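Local atomic coordinates of small S protein (Podospora anserina, PDB entry 2WVO), a protein that mediates heterokaryon incompatibility, its interaction with the prion form [het-s] triggering a lethal reaction that prevents viable heterokaryons from forming. Residues K119-G122 / R123-R127. Numbering follows the deposited sequence.
Sequences KPIG and RALHR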
loop_
_atom_site.group_PDB
_atom_site.type_symbol
_atom_site.label_atom_id
_atom_site.label_comp_id
_atom_site.label_asym_id
_atom_site.label_seq_id
_atom_site.Cartn_x
_atom_site.Cartn_y
_atom_site.Cartn_z
ATOM N N LYS A 119 -19.338 23.384 0.559
ATOM C CA LYS A 119 -20.215 24.194 1.426
ATOM C C LYS A 119 -19.384 25.347 2.013
ATOM O O LYS A 119 -18.162 25.235 2.078
ATOM C CB LYS A 119 -20.758 23.327 2.579
ATOM C CG LYS A 119 -19.755 23.157 3.771
ATOM C CD LYS A 119 -20.211 22.207 4.888
ATOM C CE LYS A 119 -19.953 20.750 4.526
ATOM N NZ LYS A 119 -20.215 19.774 5.609
ATOM N N PRO A 120 -20.032 26.449 2.451
ATOM C CA PRO A 120 -19.239 27.563 2.994
ATOM C C PRO A 120 -18.410 27.214 4.242
ATOM O O PRO A 120 -17.317 27.763 4.426
ATOM C CB PRO A 120 -20.304 28.619 3.340
ATOM C CG PRO A 120 -21.492 28.252 2.525
ATOM C CD PRO A 120 -21.475 26.757 2.469
ATOM N N ILE A 121 -18.929 26.322 5.085
ATOM C CA ILE A 121 -18.268 25.964 6.341
ATOM C C ILE A 121 -17.095 25.011 6.124
ATOM O O ILE A 121 -16.031 25.176 6.724
ATOM C CB ILE A 121 -19.282 25.449 7.394
ATOM C CG1 ILE A 121 -19.776 26.638 8.230
ATOM C CG2 ILE A 121 -18.662 24.372 8.292
ATOM C CD1 ILE A 121 -21.067 26.418 8.947
ATOM N N GLY A 122 -17.292 24.024 5.255
ATOM C CA GLY A 122 -16.218 23.152 4.816
ATOM C C GLY A 122 -15.166 23.947 4.067
ATOM O O GLY A 122 -13.979 23.737 4.267
ATOM N N ARG A 123 -15.612 24.863 3.209
ATOM C CA ARG A 123 -14.724 25.726 2.425
ATOM C C ARG A 123 -13.791 26.537 3.330
ATOM O O ARG A 123 -12.597 26.640 3.049
ATOM C CB ARG A 123 -15.559 26.652 1.517
ATOM C CG ARG A 123 -14.781 27.595 0.592
ATOM C CD ARG A 123 -14.203 26.868 -0.624
ATOM N NE ARG A 123 -13.277 27.694 -1.404
ATOM C CZ ARG A 123 -11.965 27.785 -1.178
ATOM N NH1 ARG A 123 -11.392 27.112 -0.182
ATOM N NH2 ARG A 123 -11.215 28.561 -1.951
ATOM N N ALA A 124 -14.349 27.093 4.412
ATOM C CA ALA A 124 -13.614 27.942 5.356
ATOM C C ALA A 124 -12.610 27.177 6.225
ATOM O O ALA A 124 -11.512 27.677 6.495
ATOM C CB ALA A 124 -14.583 28.742 6.230
ATOM N N LEU A 125 -13.002 25.989 6.684
ATOM C CA LEU A 125 -12.098 25.082 7.385
ATOM C C LEU A 125 -10.937 24.654 6.493
ATOM O O LEU A 125 -9.788 24.596 6.939
ATOM C CB LEU A 125 -12.858 23.841 7.847
ATOM C CG LEU A 125 -13.162 23.503 9.311
ATOM C CD1 LEU A 125 -12.948 24.655 10.299
ATOM C CD2 LEU A 125 -14.570 22.925 9.411
ATOM N N HIS A 126 -11.253 24.337 5.238
ATOM C CA HIS A 126 -10.264 23.950 4.235
ATOM C C HIS A 126 -9.191 25.026 4.033
ATOM O O HIS A 126 -7.997 24.716 3.971
ATOM C CB HIS A 126 -10.954 23.628 2.901
ATOM C CG HIS A 126 -10.004 23.300 1.790
ATOM N ND1 HIS A 126 -9.258 22.141 1.770
ATOM C CD2 HIS A 126 -9.670 23.981 0.669
ATOM C CE1 HIS A 126 -8.511 22.119 0.680
ATOM N NE2 HIS A 126 -8.743 23.224 -0.005
ATOM N N ARG A 127 -9.632 26.280 3.931
ATOM C CA ARG A 127 -8.731 27.426 3.785
ATOM C C ARG A 127 -7.839 27.554 5.020
ATOM O O ARG A 127 -6.637 27.763 4.898
ATOM C CB ARG A 127 -9.535 28.718 3.569
ATOM C CG ARG A 127 -8.735 29.884 2.985
ATOM C CD ARG A 127 -9.535 31.206 2.971
ATOM N NE ARG A 127 -10.887 31.048 2.418
ATOM C CZ ARG A 127 -11.182 30.962 1.122
ATOM N NH1 ARG A 127 -10.225 31.018 0.200
ATOM N NH2 ARG A 127 -12.449 30.814 0.745
#
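Arg123 meets Lys119 twice over: its backbone N donates to Lys119 O at 2.8 Å, and its CB sits 3.0 Å from that same Lys119 O. The Arg123 CB also lies near Pro120 O, at 3.6 Å. The pair opens helix 120-136 and is a worked example of a helical first turn, with Lys119 at the N-cap position and Pro120, which has no amide hydrogen to offer, directly after it. The i to i+4 ladder continues with Ala124 N to Pro120 O (3.0 Å), then with Leu125 N to Ile121 O and with His126 N to Gly122 O (3.0 Å).

Beyond CB, the Arg123 chain turns from this first turn. CG stands anti to the backbone N (chi1 -178°) and a bend at chi2 (77°) brings CD and NE round, so that the guanidinium extends along the helix toward the next turn. There NH1 lies in the plane of the His126 ring, at its edge, 3.7 Å from His126 CD2. One guanidinium face is covered by Arg127, whose NH2 is centred above it, 3.6 Å from the plane. Asp115 and Met118 of the preceding loop also touch the Arg123 side chain, while His126 is held by Asp46 at ND1 and, weakly, by Asp115 at NE2.

On the apolar side of the turn, Ile121 CG2 and Leu125 CD2 are 4.5 Å apart, and both residues also pack on helix 194-204, while Leu125 reaches Leu43 of helix 38-59.

Two guanidinium groups thus lie close together, their planes tilted against each other, and would be expected to raise the local positive charge beside the His126 edge that Arg123 NH1 meets; Asp115 and Asp46 would be expected to offset part of it.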